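Local coordinates for protein RNA-dependent RNA Polymerase (Bombyx mori cytoplasmic polyhedrosis virus, PDB 6TZ0) that synthesises RNA on an RNA template, transcribing the viral double-stranded genome into plus strands and probably also making the complementary minus strands during replication, at residues V105-G110 / K131-K136; F181-S186 / D190-N195. All blocks are in the same frame, centred on the assembly; numbering follows the deposited sequence.

Contact 1: residues V105-G110 / K131-K136; sequences VTFRAG and KLMHVK
Met133 reaches out from the last turn of a helix and sets its sulfur beside the ring of Phe107, a Met-aromatic contact that ties an irregular loop to a helix end without any hydrogen bond between them. The sulfur lies by the CE1-CZ bond of the ring: SD of Met133 is 3.5 Å from CE1 of Phe107, and CZ is almost as near. Measured to the ring centroid the sulfur stands at 4.4 Å, 54° off the normal, so it approaches obliquely. The two side chains come from opposite directions and meet between backbones that stay well apart, for even the nearest CA pair, Ala109 and Met133, is separated by 8.3 Å. Met133 spans that gap by being nearly straight: CG lies anti to the backbone N (chi1 180°) and SD continues the extension. The bend comes only at the last torsion, chi3 66°, which turns the methyl toward the loop backbone, where CE of Met133 lies 3.6 Å from the carbonyl O of Ala109. The sulfur meets the ring, while the methyl lies between ring and backbone, CE of Met133 being 4.1 Å from CE1 of Phe107. All three residues are buried, and the interaction is one of dispersion and shape, worked by a single flexible side chain. Around this point the loop is well anchored: Ser201 OG hydrogen-bonds both Val105 O and Phe107 N, and Tyr81 meets the Phe107 ring edge-to-face. In the N-terminal region of the polymerase, the contact joins the long loop between helices 73-76 and 121-134 to the C-terminal end of the latter, while the methyl of Ala109 rests on Phe194 of strand 191-194.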
loop_
_atom_site.group_PDB
_atom_site.type_symbol
_atom_site.label_atom_id
_atom_site.label_comp_id
_atom_site.label_asym_id
_atom_site.label_seq_id
_atom_site.Cartn_x
_atom_site.Cartn_y
_atom_site.Cartn_z
ATOM N N VAL A 105 -14.859 -19.083 16.836
ATOM C CA VAL A 105 -14.896 -20.359 17.543
ATOM C C VAL A 105 -16.150 -21.112 17.110
ATOM O O VAL A 105 -17.155 -20.505 16.733
ATOM C CB VAL A 105 -14.854 -20.095 19.065
ATOM C CG1 VAL A 105 -14.777 -21.367 19.891
ATOM C CG2 VAL A 105 -13.686 -19.215 19.398
ATOM N N THR A 106 -16.084 -22.441 17.105
ATOM C CA THR A 106 -17.225 -23.266 16.724
ATOM C C THR A 106 -18.182 -23.419 17.904
ATOM O O THR A 106 -17.777 -23.855 18.986
ATOM C CB THR A 106 -16.742 -24.627 16.238
ATOM O OG1 THR A 106 -15.846 -24.442 15.140
ATOM C CG2 THR A 106 -17.905 -25.467 15.774
ATOM N N PHE A 107 -19.447 -23.058 17.691
ATOM C CA PHE A 107 -20.503 -23.238 18.680
ATOM C C PHE A 107 -21.834 -23.363 17.946
ATOM O O PHE A 107 -21.897 -23.262 16.720
ATOM C CB PHE A 107 -20.503 -22.101 19.717
ATOM C CG PHE A 107 -20.587 -20.720 19.124
ATOM C CD1 PHE A 107 -21.805 -20.117 18.890
ATOM C CD2 PHE A 107 -19.438 -20.015 18.828
ATOM C CE1 PHE A 107 -21.873 -18.855 18.351
ATOM C CE2 PHE A 107 -19.502 -18.753 18.282
ATOM C CZ PHE A 107 -20.722 -18.176 18.044
ATOM N N ARG A 108 -22.900 -23.600 18.703
ATOM C CA ARG A 108 -24.230 -23.732 18.123
ATOM C C ARG A 108 -24.781 -22.358 17.766
ATOM O O ARG A 108 -24.677 -21.414 18.550
ATOM C CB ARG A 108 -25.162 -24.456 19.093
ATOM C CG ARG A 108 -26.554 -24.719 18.549
ATOM C CD ARG A 108 -27.395 -25.517 19.519
ATOM N NE ARG A 108 -27.617 -24.803 20.770
ATOM C CZ ARG A 108 -28.597 -23.931 20.975
ATOM N NH1 ARG A 108 -29.468 -23.662 20.015
ATOM N NH2 ARG A 108 -28.707 -23.333 22.148
ATOM N N ALA A 109 -25.374 -22.254 16.573
ATOM C CA ALA A 109 -25.682 -20.954 15.979
ATOM C C ALA A 109 -26.778 -20.203 16.729
ATOM O O ALA A 109 -26.847 -18.972 16.646
ATOM C CB ALA A 109 -26.081 -21.136 14.517
ATOM N N GLY A 110 -27.640 -20.907 17.451
ATOM C CA GLY A 110 -28.641 -20.256 18.263
ATOM C C GLY A 110 -28.226 -19.986 19.687
ATOM O O GLY A 110 -29.006 -19.423 20.456
ATOM N N LYS A 131 -22.304 -9.866 14.095
ATOM C CA LYS A 131 -21.746 -9.453 12.810
ATOM C C LYS A 131 -20.628 -10.386 12.354
ATOM O O LYS A 131 -20.479 -10.640 11.155
ATOM C CB LYS A 131 -21.239 -8.015 12.917
ATOM C CG LYS A 131 -20.748 -7.420 11.616
ATOM C CD LYS A 131 -20.309 -5.978 11.783
ATOM C CE LYS A 131 -19.803 -5.417 10.462
ATOM N NZ LYS A 131 -19.388 -3.991 10.560
ATOM N N LEU A 132 -19.862 -10.923 13.300
ATOM C CA LEU A 132 -18.801 -11.867 12.979
ATOM C C LEU A 132 -19.380 -13.161 12.426
ATOM O O LEU A 132 -18.903 -13.688 11.416
ATOM C CB LEU A 132 -17.974 -12.146 14.236
ATOM C CG LEU A 132 -16.522 -12.632 14.179
ATOM C CD1 LEU A 132 -15.858 -12.380 15.507
ATOM C CD2 LEU A 132 -16.384 -14.063 13.847
ATOM N N MET A 133 -20.407 -13.693 13.085
ATOM C CA MET A 133 -20.951 -14.987 12.687
ATOM C C MET A 133 -21.852 -14.887 11.457
ATOM O O MET A 133 -21.951 -15.846 10.686
ATOM C CB MET A 133 -21.676 -15.612 13.886
ATOM C CG MET A 133 -22.313 -16.972 13.642
ATOM S SD MET A 133 -22.839 -17.812 15.137
ATOM C CE MET A 133 -24.149 -16.766 15.725
ATOM N N HIS A 134 -22.453 -13.728 11.205
ATOM C CA HIS A 134 -23.455 -13.609 10.156
ATOM C C HIS A 134 -23.024 -12.824 8.927
ATOM O O HIS A 134 -23.575 -13.059 7.852
ATOM C CB HIS A 134 -24.725 -12.972 10.727
ATOM C CG HIS A 134 -25.513 -13.890 11.604
ATOM N ND1 HIS A 134 -25.178 -14.142 12.917
ATOM C CD2 HIS A 134 -26.642 -14.592 11.363
ATOM C CE1 HIS A 134 -26.054 -14.982 13.436
ATOM N NE2 HIS A 134 -26.956 -15.265 12.516
ATOM N N VAL A 135 -22.075 -11.896 9.039
ATOM C CA VAL A 135 -21.715 -11.015 7.934
ATOM C C VAL A 135 -20.346 -11.356 7.358
ATOM O O VAL A 135 -20.188 -11.439 6.139
ATOM C CB VAL A 135 -21.782 -9.533 8.368
ATOM C CG1 VAL A 135 -21.353 -8.609 7.249
ATOM C CG2 VAL A 135 -23.178 -9.180 8.829
ATOM N N LYS A 136 -19.351 -11.595 8.215
ATOM C CA LYS A 136 -17.988 -11.852 7.765
ATOM C C LYS A 136 -17.820 -13.187 7.054
ATOM O O LYS A 136 -16.785 -13.390 6.412
ATOM C CB LYS A 136 -17.016 -11.803 8.946
ATOM C CG LYS A 136 -16.870 -10.449 9.599
ATOM C CD LYS A 136 -16.162 -9.476 8.687
ATOM C CE LYS A 136 -15.841 -8.191 9.413
ATOM N NZ LYS A 136 -17.076 -7.437 9.729
#

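Contact 2: residues F181-S186 / D190-N195; sequences FPFYES and DKIIFN
Phe181 and Asn195 begin the pairing of a two-stranded antiparallel beta hairpin, strands 183-186 and 191-194, whose open end carries two residues of an ATP-binding site. The Phe181 carbonyl O accepts a weak but straight bond from the Asn195 amide, ND2 to O 3.4 Å. Pro182 follows with a firmer one: its O takes the backbone N of Asn195 at 3.0 Å, the donor standing above the carbonyl plane. One residue thus meets two successive carbonyls, by its backbone N and, weakly, by its side-chain amide. Phe183 forms a non-hydrogen-bonded pair with Phe194. Its CB packs against CD1 of Phe194 and CG2 of Ile192, both on the same face of the hairpin, and its ring also meets Trp146 of helix 145-160. Tyr184 turns to the other face, in a hydrogen-bonded pair with Ile193; Tyr184 N gives a bond of 2.8 Å to Ile193 O, and the return bond is weak. With CG lodged between the backbone N and carbonyl carbon (chi1 65°), the ring swings across the neighbouring strand, where CB of Ile193 sits over one face in a CH-pi contact, 4.0 Å from the centroid. The Asn195 amide lies at the ring's edge, its plane 33° from that of the tyrosine. Both Tyr184 and Asn195 have been seen to bind ATP, which is not bound to this chain in the model, and the packing sets their side chains next to each other. Glu185 returns to the Phe183 face, where its carboxylate OE1 forms a salt bridge with Arg138. At the turn, Asp190 N gives a hydrogen bond of 2.8 Å to Ser186 O.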
loop_
_atom_site.group_PDB
_atom_site.type_symbol
_atom_site.label_atom_id
_atom_site.label_comp_id
_atom_site.label_asym_id
_atom_site.label_seq_id
_atom_site.Cartn_x
_atom_site.Cartn_y
_atom_site.Cartn_z
ATOM N N PHE A 181 -32.368 -25.903 2.991
ATOM C CA PHE A 181 -30.980 -25.665 3.337
ATOM C C PHE A 181 -30.894 -25.134 4.767
ATOM O O PHE A 181 -31.804 -24.445 5.231
ATOM C CB PHE A 181 -30.348 -24.672 2.364
ATOM C CG PHE A 181 -30.244 -25.178 0.951
ATOM C CD1 PHE A 181 -29.315 -26.144 0.610
ATOM C CD2 PHE A 181 -31.039 -24.642 -0.046
ATOM C CE1 PHE A 181 -29.205 -26.596 -0.692
ATOM C CE2 PHE A 181 -30.932 -25.087 -1.349
ATOM C CZ PHE A 181 -30.013 -26.064 -1.671
ATOM N N PRO A 182 -29.820 -25.461 5.497
ATOM C CA PRO A 182 -29.725 -25.028 6.904
ATOM C C PRO A 182 -29.545 -23.532 7.082
ATOM O O PRO A 182 -29.731 -23.033 8.198
ATOM C CB PRO A 182 -28.498 -25.786 7.423
ATOM C CG PRO A 182 -28.325 -26.920 6.489
ATOM C CD PRO A 182 -28.749 -26.409 5.155
ATOM N N PHE A 183 -29.195 -22.812 6.026
ATOM C CA PHE A 183 -28.996 -21.374 6.066
ATOM C C PHE A 183 -29.127 -20.854 4.644
ATOM O O PHE A 183 -29.195 -21.628 3.687
ATOM C CB PHE A 183 -27.638 -21.007 6.686
ATOM C CG PHE A 183 -26.474 -21.738 6.075
ATOM C CD1 PHE A 183 -25.841 -21.259 4.942
ATOM C CD2 PHE A 183 -26.015 -22.912 6.641
ATOM C CE1 PHE A 183 -24.791 -21.940 4.383
ATOM C CE2 PHE A 183 -24.961 -23.593 6.080
ATOM C CZ PHE A 183 -24.353 -23.108 4.952
ATOM N N TYR A 184 -29.145 -19.534 4.519
ATOM C CA TYR A 184 -29.130 -18.881 3.218
ATOM C C TYR A 184 -28.642 -17.457 3.422
ATOM O O TYR A 184 -28.576 -16.959 4.546
ATOM C CB TYR A 184 -30.510 -18.911 2.546
ATOM C CG TYR A 184 -31.591 -18.129 3.258
ATOM C CD1 TYR A 184 -32.303 -18.690 4.313
ATOM C CD2 TYR A 184 -31.934 -16.851 2.842
ATOM C CE1 TYR A 184 -33.290 -17.989 4.956
ATOM C CE2 TYR A 184 -32.923 -16.139 3.478
ATOM C CZ TYR A 184 -33.599 -16.713 4.534
ATOM O OH TYR A 184 -34.591 -16.006 5.169
ATOM N N GLU A 185 -28.307 -16.803 2.321
ATOM C CA GLU A 185 -27.893 -15.413 2.357
ATOM C C GLU A 185 -28.865 -14.567 1.552
ATOM O O GLU A 185 -29.516 -15.050 0.623
ATOM C CB GLU A 185 -26.467 -15.238 1.821
ATOM C CG GLU A 185 -26.274 -15.623 0.371
ATOM C CD GLU A 185 -24.836 -15.464 -0.072
ATOM O OE1 GLU A 185 -24.010 -15.047 0.760
ATOM O OE2 GLU A 185 -24.526 -15.759 -1.245
ATOM N N SER A 186 -28.965 -13.298 1.929
ATOM C CA SER A 186 -29.806 -12.350 1.228
ATOM C C SER A 186 -28.971 -11.117 0.909
ATOM O O SER A 186 -28.330 -10.555 1.811
ATOM C CB SER A 186 -31.014 -11.956 2.066
ATOM O OG SER A 186 -30.587 -11.207 3.182
ATOM N N ASP A 190 -27.698 -8.369 3.497
ATOM C CA ASP A 190 -26.243 -8.564 3.463
ATOM C C ASP A 190 -25.748 -9.357 4.670
ATOM O O ASP A 190 -24.805 -8.970 5.360
ATOM C CB ASP A 190 -25.501 -7.229 3.332
ATOM C CG ASP A 190 -25.607 -6.645 1.941
ATOM O OD1 ASP A 190 -25.687 -7.434 0.978
ATOM O OD2 ASP A 190 -25.623 -5.404 1.808
ATOM N N LYS A 191 -26.400 -10.492 4.903
ATOM C CA LYS A 191 -25.992 -11.392 5.967
ATOM C C LYS A 191 -26.493 -12.790 5.650
ATOM O O LYS A 191 -27.311 -12.990 4.750
ATOM C CB LYS A 191 -26.506 -10.919 7.329
ATOM C CG LYS A 191 -28.005 -10.935 7.493
ATOM C CD LYS A 191 -28.374 -10.300 8.817
ATOM C CE LYS A 191 -27.912 -11.164 9.971
ATOM N NZ LYS A 191 -28.301 -10.605 11.284
ATOM N N ILE A 192 -25.969 -13.758 6.391
ATOM C CA ILE A 192 -26.368 -15.152 6.260
ATOM C C ILE A 192 -27.474 -15.410 7.274
ATOM O O ILE A 192 -27.234 -15.382 8.480
ATOM C CB ILE A 192 -25.187 -16.098 6.493
ATOM C CG1 ILE A 192 -24.095 -15.854 5.460
ATOM C CG2 ILE A 192 -25.650 -17.536 6.453
ATOM C CD1 ILE A 192 -22.798 -16.529 5.806
ATOM N N ILE A 193 -28.681 -15.667 6.790
ATOM C CA ILE A 193 -29.793 -16.001 7.670
ATOM C C ILE A 193 -29.798 -17.505 7.901
ATOM O O ILE A 193 -29.792 -18.291 6.947
ATOM C CB ILE A 193 -31.130 -15.522 7.078
ATOM C CG1 ILE A 193 -31.196 -13.993 6.998
ATOM C CG2 ILE A 193 -32.294 -16.045 7.893
ATOM C CD1 ILE A 193 -30.846 -13.411 5.645
ATOM N N PHE A 194 -29.787 -17.910 9.168
ATOM C CA PHE A 194 -29.873 -19.316 9.540
ATOM C C PHE A 194 -31.331 -19.750 9.611
ATOM O O PHE A 194 -32.171 -19.033 10.161
ATOM C CB PHE A 194 -29.196 -19.557 10.887
ATOM C CG PHE A 194 -27.706 -19.428 10.849
ATOM C CD1 PHE A 194 -26.908 -20.516 10.545
ATOM C CD2 PHE A 194 -27.103 -18.208 11.094
ATOM C CE1 PHE A 194 -25.531 -20.391 10.506
ATOM C CE2 PHE A 194 -25.735 -18.074 11.051
ATOM C CZ PHE A 194 -24.949 -19.167 10.759
ATOM N N ASN A 195 -31.626 -20.921 9.051
ATOM C CA ASN A 195 -32.930 -21.542 9.246
ATOM C C ASN A 195 -32.915 -22.543 10.391
ATOM O O ASN A 195 -33.834 -22.555 11.215
ATOM C CB ASN A 195 -33.395 -22.234 7.967
ATOM C CG ASN A 195 -33.821 -21.261 6.902
ATOM O OD1 ASN A 195 -34.469 -20.258 7.186
ATOM N ND2 ASN A 195 -33.468 -21.556 5.658
#

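In the fold
Both segments of contact 1 precede contact 2 along the chain, yet the centres of the two contacts lie about 12 Å apart, on the same side of the chain's centre and both in the N-terminal region of the polymerase. The link between them is the end of helix 121-134 laid against strand 191-194: the carbonyl O of His134 probably accepts a hydrogen bond from Ile192 N at 2.9 Å, and the His134 and Phe194 rings meet nearly at right angles. The strand is thus paired with strand 183-186 through one edge and held to a helix end through the other. Since Asn195, an ATP-binding residue, directly follows this strand, the helix and loop of contact 1 probably back the nucleotide site from a second shell.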